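Local coordinates for protein ochratoxinase (PDB 4C65) that is a zinc-dependent carboxypeptidase of the amidohydrolase superfamily that degrades the mycotoxin ochratoxin A, releasing ochratoxin alpha and L-phenylalanine, at residues A154-A157 and G158-L161; I181-G184 and V185-R189; V232-A235 and A236-N239; V273-L276 and M277-K280. One frame throughout, in Å; residues are numbered along the deposited sequence.

Contact 1 (A154-A157 and G158-L161); sequences ALPA and GEVL
Pro156 and Glu159 meet where the chain enters the helix 157-164, the carboxylate of the glutamate lying obliquely across the pyrrolidine ring. One oxygen does the touching: Glu159 OE1 comes to 3.2 Å from Pro156 CB and 3.6 Å from Pro156 CG. The glutamate chain reaches back because it is folded at its second torsion (chi2 71°), which turns the carboxylate toward the N-terminal end of the helix. Pro156 holds the N-cap position, a place proline can take because helical backbone bonding makes no use of the N-cap N-H. In a capping box, a glutamate three residues on would accept that N-H; with proline as N-cap no such bond is possible, and the carboxylate rests on ring carbons instead. The carbonyl of Pro156 starts the helical bonding only loosely, taking weak hydrogen bonds from Glu159 N and from Val160 N, the latter at 3.5 Å. The next bond is firm and nearly straight, Leu161 N to Ala157 O at 2.9 Å (175°). Beside the proline, the CG2 branch of Val160, anti to the carbonyl carbon, is the one that reaches Leu155 CB, at 3.8 Å. Other subunits of the octamer cover the site, Leu86 of the third subunit packing on Pro156 and Pro171 of the second on Glu159. Chemically, a buried carboxylate oxygen lies 3.3 Å from another acceptor, since Glu159 OE1 approaches Pro156 O that closely; this would tend to raise the affinity of the acid for a proton, while the nearby helix N-terminus would probably oppose the shift.

Contact 2 (I181-G184 and V185-R189); sequences IADG and VEEVR
Glu187 reaches back from the first turn of its helix to Asp183, and hydrogen bonds carry most of the contact. Glu187 OE1 accepts the backbone Asp183 N at 2.9 Å, the donor standing 39° out of the carboxylate plane. The glutamate runs extended beyond CG (chi2 -171°), long enough to span the turn. The first full helical bond joins Val188 N to Gly184 O at 3.0 Å. Gly184 is the N-cap residue; at its backbone angles (phi 96°) a CB would be jammed against the carbonyl O of Asp183, which by itself calls for glycine. Two waters add to the grip: one donates to both Ile181 O and Glu187 OE1, the other donates to Asp183 O and accepts from Glu187 N at 3.0 Å.

The charges are alike within the contact, Asp183 OD2 and Glu187 OE1 lying 4.5 Å apart, but they are answered from outside. Arg190 of the second subunit forms salt bridges with both acids, Arg193 of that subunit joins Asp183 as well, and Thr146 hydrogen-bonds Asp183 OD2.

Apolar packing is small and close: Ala182 CB touches Val188 CG1 at 3.9 Å, the small methyl meeting one branch of the valine.

In the fold, this turn carries the chain from strand 179-181 into helix 185-198. Val188 also packs on Val230 and Ile231 of helix 225-237, whose Glu227 accepts the N-H of Gly184, while the backbone of Ala182 bonds to Ser144 of the parallel strand 142-144.

Contact 3 (V232-A235 and A236-N239); sequences VEEA and ARQN
Glu233 and Arg237 belong to the last regular turns of helix 225-237, where Ala236 N bonds to Val232 O at 2.9 Å and Arg237 N to Glu233 O at 3.1 Å. After that the helix unwinds in a Schellman motif: Asn239 is its C-prime residue, with Asn239 N bonded to Ala236 O and Arg240 N reaching back to Ala235 O. Asparagine suits the place because it adopts the required positive phi (62°) more readily than most residues. Among the side chains, Glu234 and Arg237 run side by side, pointing the same way, and form a salt bridge between Glu234 OE2 and Arg237 NH2. The contact is unusually tight, with Arg237 NH2 also 2.9 Å from Glu234 CD, so the exact placing of the arginine end is doubtful. As modelled, the carboxylate and guanidinium planes stand 73° apart rather than meeting as a flat pair. A bend at chi3 (52°) carries the arginine back along the helix, toward Glu233 O. The small Ala235 lies against Val242 of strand 242-246, as befits the inner side of a barrel helix. Gln238 turns to the fourth subunit, its NE2 donating to Ala221 O. Glu234 has further partners in Arg189 and Arg193 of helix 185-198, and the salt bridges to these two tie helices 225-237 and 185-198 together. Around this buried carboxylate the positive charges would probably favour its ionised form.

Contact 4 (V273-L276 and M277-K280); sequences VWEL and MKEK
Val273 and Met277 lie one turn apart on helix 271-280, the helix of a beta-alpha-beta unit between strands 262-263 and 283-285 in the twisted TIM barrel. The backbone is regular here, with Met277 N 2.9 Å from Val273 O, and the following residues continue the pattern as far as Lys280 N, which bonds to Leu276 O. On the buried side, facing helix 249-258, Val273 and Met277 point the same way, Val273 CG1 against Met277 SD at 3.6 Å. A flexible thioether suits this place: bent at chi3 (79°), it fills in beside the stiff valine while Met277 also packs on Ile256 of helix 249-258 and on Ile282 and Val329. On another side of the helix Glu275 and Lys278, three residues apart, lie alongside each other as an intrahelical salt bridge. Lys278 NZ is 3.2 Å from Glu275 OE2 and 3.4 Å from Glu275 OE1, both bonds weak. A bend in each chain brings the ends together, at chi2 in Glu275 (-46°) and at chi3 in Lys278 (-77°). Lys278 NZ has a further weak bond to Ala327 O, at the end of helix 304-327. Trp274 packs on Ala324 and Ala327 of that helix, where small residues can take a large ring. Leu276 carries the remaining cross-turn contact, running beside Lys280 and obliquely across Glu279. Its CD2 branch does the touching: Leu276 CD2 meets a carboxylate oxygen, Glu279 OE1, at 3.8 Å and a methylene, Lys280 CE, at 4.1 Å.

How the contacts relate
The first three contacts form a connected series. Contacts 1 and 2, centres 17 Å apart, touch through Leu161 CG and Ile181 CG2 at 4.0 Å, and both meet the second subunit. Contact 2 joins contact 3 by the salt bridge from Arg189 NH1 to Glu234 OE2, 2.8 Å long, and both of these meet the fourth subunit. Contact 4 stands apart, its nearest atoms about 11 Å from those of contact 3, with no other chain against it. Contacts 3 and 4 come closest to the dizinc site: the side chain of Ala235 is about 10 Å from that of Lys204, and the side chain of Met277 about 10 Å from that of His265.

Contact 1 (A154-A157 and G158-L161)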
ATOM      1  N   ALA A 154      -7.924  22.448   6.306  1.00 18.97           N
ATOM      2  CA  ALA A 154      -7.893  22.868   4.900  1.00 19.63           C
ATOM      3  C   ALA A 154      -7.391  21.796   3.944  1.00 19.64           C
ATOM      4  O   ALA A 154      -7.617  21.902   2.738  1.00 20.73           O
ATOM      5  CB  ALA A 154      -7.073  24.121   4.732  1.00 19.59           C
ATOM      6  N   LEU A 155      -6.704  20.783   4.469  1.00 18.86           N
ATOM      7  CA  LEU A 155      -6.251  19.664   3.657  1.00 18.54           C
ATOM      8  C   LEU A 155      -7.247  18.503   3.745  1.00 18.57           C
ATOM      9  O   LEU A 155      -7.900  18.339   4.767  1.00 18.52           O
ATOM     10  CB  LEU A 155      -4.865  19.208   4.115  1.00 17.71           C
ATOM     11  CG  LEU A 155      -3.714  20.110   3.711  1.00 17.61           C
ATOM     12  CD1 LEU A 155      -2.434  19.509   4.236  1.00 16.99           C
ATOM     13  CD2 LEU A 155      -3.647  20.293   2.196  1.00 18.10           C
ATOM     14  N   PRO A 156      -7.339  17.675   2.704  1.00 18.76           N
ATOM     15  CA  PRO A 156      -8.196  16.527   2.833  1.00 18.97           C
ATOM     16  C   PRO A 156      -7.641  15.552   3.854  1.00 18.59           C
ATOM     17  O   PRO A 156      -6.441  15.577   4.175  1.00 18.15           O
ATOM     18  CB  PRO A 156      -8.212  15.926   1.437  1.00 19.42           C
ATOM     19  CG  PRO A 156      -7.660  16.965   0.526  1.00 19.68           C
ATOM     20  CD  PRO A 156      -6.745  17.777   1.362  1.00 19.14           C
ATOM     21  N   ALA A 157      -8.512  14.711   4.385  1.00 18.80           N
ATOM     22  CA  ALA A 157      -8.184  13.961   5.577  1.00 18.30           C
ATOM     23  C   ALA A 157      -7.135  12.885   5.333  1.00 18.03           C
ATOM     24  O   ALA A 157      -6.349  12.575   6.224  1.00 17.57           O
ATOM     25  CB  ALA A 157      -9.460  13.362   6.169  1.00 18.57           C
ATOM     26  N   GLY A 158      -7.118  12.303   4.138  1.00 18.64           N
ATOM     27  CA  GLY A 158      -6.133  11.255   3.833  1.00 18.71           C
ATOM     28  C   GLY A 158      -4.689  11.748   3.859  1.00 18.41           C
ATOM     29  O   GLY A 158      -3.792  11.049   4.352  1.00 17.94           O
ATOM     30  N   GLU A 159      -4.478  12.973   3.389  1.00 18.62           N
ATOM     31  CA  GLU A 159      -3.160  13.601   3.441  1.00 18.46           C
ATOM     32  C   GLU A 159      -2.709  13.823   4.869  1.00 17.55           C
ATOM     33  O   GLU A 159      -1.555  13.553   5.203  1.00 17.55           O
ATOM     34  CB  GLU A 159      -3.159  14.938   2.689  1.00 19.04           C
ATOM     35  CG  GLU A 159      -3.185  14.806   1.166  1.00 19.69           C
ATOM     36  CD  GLU A 159      -4.516  14.316   0.589  1.00 20.67           C
ATOM     37  OE1 GLU A 159      -5.512  14.231   1.343  1.00 20.58           O
ATOM     38  OE2 GLU A 159      -4.580  14.064  -0.653  1.00 21.55           O
ATOM     39  N   VAL A 160      -3.604  14.331   5.707  1.00 17.11           N
ATOM     40  CA  VAL A 160      -3.255  14.632   7.106  1.00 16.64           C
ATOM     41  C   VAL A 160      -3.003  13.351   7.922  1.00 16.22           C
ATOM     42  O   VAL A 160      -1.984  13.242   8.564  1.00 15.67           O
ATOM     43  CB  VAL A 160      -4.311  15.506   7.795  1.00 16.69           C
ATOM     44  CG1 VAL A 160      -3.932  15.761   9.243  1.00 16.17           C
ATOM     45  CG2 VAL A 160      -4.462  16.818   7.033  1.00 17.05           C
ATOM     46  N   LEU A 161      -3.882  12.367   7.819  1.00 16.56           N
ATOM     47  CA  LEU A 161      -3.666  11.124   8.508  1.00 16.63           C
ATOM     48  C   LEU A 161      -2.585  10.229   7.910  1.00 16.11           C
ATOM     49  O   LEU A 161      -1.968   9.449   8.641  1.00 15.98           O
ATOM     50  CB  LEU A 161      -4.962  10.350   8.651  1.00 17.70           C
ATOM     51  CG  LEU A 161      -5.710  10.721   9.930  1.00 18.22           C
ATOM     52  CD1 LEU A 161      -6.585  11.958   9.742  1.00 19.07           C
ATOM     53  CD2 LEU A 161      -6.573   9.542  10.326  1.00 18.91           C
TER

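Contact 2 (I181-G184 and V185-R189)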
ATOM      1  N   ILE A 181      -2.137  12.489  14.937  1.00 15.96           N
ATOM      2  CA  ILE A 181      -3.568  12.232  14.968  1.00 15.60           C
ATOM      3  C   ILE A 181      -3.834  10.788  15.367  1.00 15.32           C
ATOM      4  O   ILE A 181      -3.304   9.840  14.768  1.00 15.26           O
ATOM      5  CB  ILE A 181      -4.215  12.474  13.588  1.00 15.75           C
ATOM      6  CG1 ILE A 181      -3.841  13.829  12.988  1.00 15.89           C
ATOM      7  CG2 ILE A 181      -5.688  12.163  13.660  1.00 15.93           C
ATOM      8  CD1 ILE A 181      -4.585  15.011  13.427  1.00 16.28           C
ATOM      9  N   ALA A 182      -4.676  10.613  16.375  1.00 15.01           N
ATOM     10  CA  ALA A 182      -5.006   9.282  16.852  1.00 15.04           C
ATOM     11  C   ALA A 182      -6.453   9.263  17.321  1.00 15.30           C
ATOM     12  O   ALA A 182      -6.896  10.191  17.998  1.00 15.66           O
ATOM     13  CB  ALA A 182      -4.062   8.858  17.985  1.00 14.54           C
ATOM     14  N   ASP A 183      -7.162   8.187  17.002  1.00 15.18           N
ATOM     15  CA  ASP A 183      -8.546   8.052  17.375  1.00 15.56           C
ATOM     16  C   ASP A 183      -8.793   6.701  18.039  1.00 15.50           C
ATOM     17  O   ASP A 183      -8.586   5.649  17.429  1.00 15.26           O
ATOM     18  CB  ASP A 183      -9.438   8.178  16.150  1.00 16.08           C
ATOM     19  CG  ASP A 183      -9.340   9.537  15.494  1.00 16.25           C
ATOM     20  OD1 ASP A 183      -9.695  10.550  16.128  1.00 16.44           O
ATOM     21  OD2 ASP A 183      -8.856   9.597  14.344  1.00 16.31           O
ATOM     22  N   GLY A 184      -9.271   6.742  19.279  1.00 15.46           N
ATOM     23  CA  GLY A 184      -9.558   5.530  20.023  1.00 15.79           C
ATOM     24  C   GLY A 184      -8.426   5.123  20.947  1.00 15.63           C
ATOM     25  O   GLY A 184      -7.279   5.507  20.755  1.00 15.51           O
ATOM     26  N   VAL A 185      -8.779   4.366  21.978  1.00 15.92           N
ATOM     27  CA  VAL A 185      -7.848   3.902  22.981  1.00 15.81           C
ATOM     28  C   VAL A 185      -6.628   3.200  22.376  1.00 15.60           C
ATOM     29  O   VAL A 185      -5.521   3.381  22.862  1.00 15.37           O
ATOM     30  CB  VAL A 185      -8.576   2.968  23.972  1.00 16.22           C
ATOM     31  CG1 VAL A 185      -7.608   2.065  24.718  1.00 16.20           C
ATOM     32  CG2 VAL A 185      -9.403   3.799  24.952  1.00 16.55           C
ATOM     33  N   GLU A 186      -6.835   2.366  21.365  1.00 15.96           N
ATOM     34  CA  GLU A 186      -5.740   1.592  20.789  1.00 16.08           C
ATOM     35  C   GLU A 186      -4.733   2.543  20.169  1.00 15.48           C
ATOM     36  O   GLU A 186      -3.546   2.486  20.468  1.00 15.25           O
ATOM     37  CB  GLU A 186      -6.235   0.581  19.739  1.00 16.71           C
ATOM     38  CG  GLU A 186      -7.294  -0.403  20.231  1.00 17.48           C
ATOM     39  CD  GLU A 186      -6.863  -1.169  21.479  1.00 17.86           C
ATOM     40  OE1 GLU A 186      -5.963  -2.036  21.380  1.00 17.85           O
ATOM     41  OE2 GLU A 186      -7.438  -0.915  22.556  1.00 18.20           O
ATOM     42  N   GLU A 187      -5.212   3.418  19.301  1.00 15.25           N
ATOM     43  CA  GLU A 187      -4.322   4.327  18.593  1.00 14.92           C
ATOM     44  C   GLU A 187      -3.630   5.302  19.534  1.00 14.60           C
ATOM     45  O   GLU A 187      -2.465   5.656  19.305  1.00 14.54           O
ATOM     46  CB  GLU A 187      -5.061   5.093  17.486  1.00 14.89           C
ATOM     47  CG  GLU A 187      -5.398   4.234  16.275  1.00 15.02           C
ATOM     48  CD  GLU A 187      -5.932   5.035  15.097  1.00 15.15           C
ATOM     49  OE1 GLU A 187      -5.939   6.296  15.119  1.00 14.98           O
ATOM     50  OE2 GLU A 187      -6.356   4.395  14.124  1.00 15.48           O
ATOM     51  N   VAL A 188      -4.311   5.747  20.579  1.00 14.51           N
ATOM     52  CA  VAL A 188      -3.691   6.764  21.443  1.00 14.22           C
ATOM     53  C   VAL A 188      -2.537   6.159  22.246  1.00 13.99           C
ATOM     54  O   VAL A 188      -1.590   6.883  22.592  1.00 13.60           O
ATOM     55  CB  VAL A 188      -4.653   7.562  22.348  1.00 14.30           C
ATOM     56  CG1 VAL A 188      -5.623   8.393  21.527  1.00 14.49           C
ATOM     57  CG2 VAL A 188      -5.393   6.659  23.311  1.00 14.78           C
ATOM     58  N   ARG A 189      -2.586   4.857  22.513  1.00 13.84           N
ATOM     59  CA  ARG A 189      -1.455   4.230  23.168  1.00 13.85           C
ATOM     60  C   ARG A 189      -0.233   4.379  22.298  1.00 13.34           C
ATOM     61  O   ARG A 189       0.818   4.772  22.781  1.00 13.22           O
ATOM     62  CB  ARG A 189      -1.699   2.758  23.465  1.00 14.25           C
ATOM     63  CG  ARG A 189      -2.679   2.497  24.607  1.00 14.57           C
ATOM     64  CD  ARG A 189      -2.623   1.029  24.984  1.00 14.84           C
ATOM     65  NE  ARG A 189      -3.753   0.632  25.809  1.00 15.09           N
ATOM     66  CZ  ARG A 189      -3.843   0.846  27.109  1.00 15.15           C
ATOM     67  NH1 ARG A 189      -2.894   1.518  27.758  1.00 14.98           N
ATOM     68  NH2 ARG A 189      -4.918   0.403  27.756  1.00 15.65           N
TER
HETATM   69  O   HOH W   1      -3.863   7.472  13.497  1.00 12.90           O
HETATM   70  O   HOH W   2      -7.953   3.163  18.132  1.00 11.96           O

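Contact 3 (V232-A235 and A236-N239)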
ATOM      1  N   VAL A 232      -2.896   9.693  29.722  1.00 15.93           N
ATOM      2  CA  VAL A 232      -2.265  10.025  31.010  1.00 15.62           C
ATOM      3  C   VAL A 232      -1.536   8.814  31.608  1.00 15.95           C
ATOM      4  O   VAL A 232      -0.421   8.945  32.107  1.00 15.78           O
ATOM      5  CB  VAL A 232      -3.293  10.629  32.002  1.00 16.05           C
ATOM      6  CG1 VAL A 232      -2.727  10.693  33.422  1.00 16.18           C
ATOM      7  CG2 VAL A 232      -3.698  12.016  31.536  1.00 15.64           C
ATOM      8  N   GLU A 233      -2.163   7.642  31.547  1.00 16.90           N
ATOM      9  CA  GLU A 233      -1.574   6.400  32.059  1.00 17.60           C
ATOM     10  C   GLU A 233      -0.312   6.016  31.290  1.00 17.22           C
ATOM     11  O   GLU A 233       0.673   5.568  31.873  1.00 17.08           O
ATOM     12  CB  GLU A 233      -2.585   5.261  31.997  1.00 18.53           C
ATOM     13  CG  GLU A 233      -3.679   5.380  33.034  1.00 19.29           C
ATOM     14  CD  GLU A 233      -4.872   4.468  32.740  1.00 20.43           C
ATOM     15  OE1 GLU A 233      -4.925   3.899  31.616  1.00 20.57           O
ATOM     16  OE2 GLU A 233      -5.745   4.323  33.631  1.00 21.25           O
ATOM     17  N   GLU A 234      -0.369   6.149  29.971  1.00 17.17           N
ATOM     18  CA  GLU A 234       0.794   5.870  29.133  1.00 16.85           C
ATOM     19  C   GLU A 234       1.940   6.797  29.495  1.00 16.10           C
ATOM     20  O   GLU A 234       3.052   6.334  29.660  1.00 16.48           O
ATOM     21  CB  GLU A 234       0.458   6.024  27.657  1.00 16.73           C
ATOM     22  CG  GLU A 234      -0.365   4.883  27.096  1.00 17.72           C
ATOM     23  CD  GLU A 234       0.347   3.568  27.156  1.00 18.24           C
ATOM     24  OE1 GLU A 234       1.569   3.566  26.909  1.00 18.29           O
ATOM     25  OE2 GLU A 234      -0.313   2.541  27.431  1.00 19.20           O
ATOM     26  N   ALA A 235       1.674   8.092  29.614  1.00 15.49           N
ATOM     27  CA  ALA A 235       2.723   9.046  29.987  1.00 14.73           C
ATOM     28  C   ALA A 235       3.312   8.713  31.357  1.00 14.99           C
ATOM     29  O   ALA A 235       4.519   8.622  31.506  1.00 14.46           O
ATOM     30  CB  ALA A 235       2.181  10.450  29.995  1.00 14.17           C
ATOM     31  N   ALA A 236       2.419   8.468  32.313  1.00 15.70           N
ATOM     32  CA  ALA A 236       2.781   8.174  33.684  1.00 16.34           C
ATOM     33  C   ALA A 236       3.694   6.968  33.838  1.00 17.21           C
ATOM     34  O   ALA A 236       4.564   6.960  34.697  1.00 17.80           O
ATOM     35  CB  ALA A 236       1.534   7.986  34.515  1.00 16.98           C
ATOM     36  N   ARG A 237       3.499   5.936  33.026  1.00 17.94           N
ATOM     37  CA  ARG A 237       4.312   4.721  33.133  1.00 18.84           C
ATOM     38  C   ARG A 237       5.786   4.970  32.799  1.00 18.48           C
ATOM     39  O   ARG A 237       6.646   4.272  33.291  1.00 18.92           O
ATOM     40  CB  ARG A 237       3.721   3.615  32.279  1.00 19.91           C
ATOM     41  CG  ARG A 237       4.198   2.226  32.644  1.00 21.53           C
ATOM     42  CD  ARG A 237       3.145   1.202  32.342  1.00 22.84           C
ATOM     43  NE  ARG A 237       2.738   1.389  30.975  1.00 22.98           N
ATOM     44  CZ  ARG A 237       1.505   1.641  30.546  1.00 23.29           C
ATOM     45  NH1 ARG A 237       0.436   1.686  31.345  1.00 24.03           N
ATOM     46  NH2 ARG A 237       1.361   1.828  29.253  1.00 23.32           N
ATOM     47  N   GLN A 238       6.058   6.013  32.019  1.00 17.50           N
ATOM     48  CA  GLN A 238       7.403   6.401  31.724  1.00 17.23           C
ATOM     49  C   GLN A 238       7.779   7.707  32.446  1.00 16.72           C
ATOM     50  O   GLN A 238       8.735   8.386  32.067  1.00 15.90           O
ATOM     51  CB  GLN A 238       7.599   6.548  30.197  1.00 17.10           C
ATOM     52  CG  GLN A 238       7.210   5.323  29.380  1.00 17.84           C
ATOM     53  CD  GLN A 238       7.931   4.081  29.843  1.00 19.10           C
ATOM     54  OE1 GLN A 238       9.137   4.102  30.098  1.00 19.68           O
ATOM     55  NE2 GLN A 238       7.219   2.988  29.908  1.00 20.27           N
ATOM     56  N   ASN A 239       7.049   8.036  33.506  1.00 16.97           N
ATOM     57  CA  ASN A 239       7.335   9.218  34.309  1.00 16.90           C
ATOM     58  C   ASN A 239       7.233  10.528  33.567  1.00 15.97           C
ATOM     59  O   ASN A 239       8.033  11.455  33.794  1.00 15.78           O
ATOM     60  CB  ASN A 239       8.694   9.096  35.016  1.00 17.60           C
ATOM     61  CG  ASN A 239       8.545   8.715  36.479  1.00 18.67           C
ATOM     62  OD1 ASN A 239       7.621   8.010  36.862  1.00 19.91           O
ATOM     63  ND2 ASN A 239       9.498   9.114  37.277  1.00 19.43           N
TER

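Contact 4 (V273-L276 and M277-K280)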
ATOM      1  N   VAL A 273     -12.565  25.293  39.032  1.00 29.82           N
ATOM      2  CA  VAL A 273     -11.300  24.897  38.399  1.00 27.43           C
ATOM      3  C   VAL A 273     -10.070  25.246  39.259  1.00 26.77           C
ATOM      4  O   VAL A 273      -9.184  24.413  39.441  1.00 25.02           O
ATOM      5  CB  VAL A 273     -11.131  25.579  37.033  1.00 26.94           C
ATOM      6  CG1 VAL A 273      -9.776  25.256  36.433  1.00 25.75           C
ATOM      7  CG2 VAL A 273     -12.233  25.138  36.079  1.00 27.77           C
ATOM      8  N   TRP A 274     -10.025  26.467  39.783  1.00 27.11           N
ATOM      9  CA  TRP A 274      -8.884  26.899  40.591  1.00 27.11           C
ATOM     10  C   TRP A 274      -8.697  25.978  41.795  1.00 28.15           C
ATOM     11  O   TRP A 274      -7.586  25.498  42.055  1.00 27.78           O
ATOM     12  CB  TRP A 274      -9.029  28.349  41.057  1.00 27.49           C
ATOM     13  CG  TRP A 274      -9.338  29.332  39.950  1.00 27.25           C
ATOM     14  CD1 TRP A 274      -8.868  29.298  38.676  1.00 26.27           C
ATOM     15  CD2 TRP A 274     -10.171  30.501  40.039  1.00 28.33           C
ATOM     16  NE1 TRP A 274      -9.359  30.368  37.961  1.00 26.90           N
ATOM     17  CE2 TRP A 274     -10.164  31.117  38.775  1.00 28.06           C
ATOM     18  CE3 TRP A 274     -10.936  31.069  41.061  1.00 29.83           C
ATOM     19  CZ2 TRP A 274     -10.904  32.263  38.499  1.00 29.43           C
ATOM     20  CZ3 TRP A 274     -11.654  32.239  40.794  1.00 31.10           C
ATOM     21  CH2 TRP A 274     -11.633  32.821  39.524  1.00 30.74           C
ATOM     22  N   GLU A 275      -9.784  25.707  42.508  1.00 30.30           N
ATOM     23  CA  GLU A 275      -9.741  24.816  43.665  1.00 31.70           C
ATOM     24  C   GLU A 275      -9.282  23.415  43.297  1.00 30.64           C
ATOM     25  O   GLU A 275      -8.444  22.838  43.991  1.00 30.04           O
ATOM     26  CB  GLU A 275     -11.115  24.742  44.352  1.00 34.84           C
ATOM     27  CG  GLU A 275     -11.479  26.025  45.079  1.00 37.18           C
ATOM     28  CD  GLU A 275     -10.316  26.547  45.913  1.00 38.55           C
ATOM     29  OE1 GLU A 275      -9.793  25.759  46.737  1.00 38.98           O
ATOM     30  OE2 GLU A 275      -9.897  27.724  45.718  1.00 40.38           O
ATOM     31  N   LEU A 276      -9.832  22.866  42.213  1.00 29.97           N
ATOM     32  CA  LEU A 276      -9.414  21.560  41.737  1.00 29.40           C
ATOM     33  C   LEU A 276      -7.930  21.533  41.408  1.00 27.97           C
ATOM     34  O   LEU A 276      -7.242  20.543  41.707  1.00 28.59           O
ATOM     35  CB  LEU A 276     -10.210  21.107  40.499  1.00 29.49           C
ATOM     36  CG  LEU A 276     -11.552  20.438  40.772  1.00 31.30           C
ATOM     37  CD1 LEU A 276     -12.317  20.236  39.464  1.00 31.62           C
ATOM     38  CD2 LEU A 276     -11.375  19.101  41.473  1.00 31.45           C
ATOM     39  N   MET A 277      -7.442  22.582  40.763  1.00 26.52           N
ATOM     40  CA  MET A 277      -6.049  22.613  40.341  1.00 25.05           C
ATOM     41  C   MET A 277      -5.105  22.699  41.536  1.00 25.83           C
ATOM     42  O   MET A 277      -4.014  22.122  41.521  1.00 24.67           O
ATOM     43  CB  MET A 277      -5.812  23.774  39.381  1.00 23.85           C
ATOM     44  CG  MET A 277      -6.435  23.563  38.003  1.00 22.78           C
ATOM     45  SD  MET A 277      -6.197  24.986  36.931  1.00 21.40           S
ATOM     46  CE  MET A 277      -4.495  24.714  36.410  1.00 20.31           C
ATOM     47  N   LYS A 278      -5.529  23.425  42.571  1.00 27.87           N
ATOM     48  CA  LYS A 278      -4.781  23.488  43.829  1.00 28.57           C
ATOM     49  C   LYS A 278      -4.774  22.144  44.523  1.00 29.48           C
ATOM     50  O   LYS A 278      -3.729  21.672  44.936  1.00 29.25           O
ATOM     51  CB  LYS A 278      -5.391  24.517  44.762  1.00 30.15           C
ATOM     52  CG  LYS A 278      -4.970  25.939  44.443  1.00 30.27           C
ATOM     53  CD  LYS A 278      -5.241  26.862  45.609  1.00 32.16           C
ATOM     54  CE  LYS A 278      -6.716  27.205  45.710  1.00 34.18           C
ATOM     55  NZ  LYS A 278      -7.052  27.726  47.078  1.00 36.59           N
ATOM     56  N   GLU A 279      -5.955  21.543  44.626  1.00 31.09           N
ATOM     57  CA  GLU A 279      -6.182  20.247  45.265  1.00 32.13           C
ATOM     58  C   GLU A 279      -5.309  19.167  44.651  1.00 30.15           C
ATOM     59  O   GLU A 279      -4.668  18.408  45.349  1.00 29.04           O
ATOM     60  CB  GLU A 279      -7.660  19.848  45.094  1.00 34.82           C
ATOM     61  CG  GLU A 279      -8.547  19.860  46.317  1.00 38.40           C
ATOM     62  CD  GLU A 279     -10.018  19.756  45.887  1.00 41.73           C
ATOM     63  OE1 GLU A 279     -10.275  18.771  45.131  1.00 42.29           O
ATOM     64  OE2 GLU A 279     -10.882  20.629  46.252  1.00 43.83           O
ATOM     65  N   LYS A 280      -5.271  19.127  43.331  1.00 29.20           N
ATOM     66  CA  LYS A 280      -4.570  18.062  42.614  1.00 28.10           C
ATOM     67  C   LYS A 280      -3.168  18.426  42.147  1.00 24.72           C
ATOM     68  O   LYS A 280      -2.487  17.598  41.551  1.00 24.03           O
ATOM     69  CB  LYS A 280      -5.411  17.646  41.420  1.00 29.77           C
ATOM     70  CG  LYS A 280      -6.746  17.014  41.794  1.00 32.86           C
ATOM     71  CD  LYS A 280      -7.567  16.772  40.535  1.00 34.36           C
ATOM     72  CE  LYS A 280      -8.837  16.004  40.832  1.00 37.13           C
ATOM     73  NZ  LYS A 280      -8.606  14.623  41.307  1.00 39.05           N
TER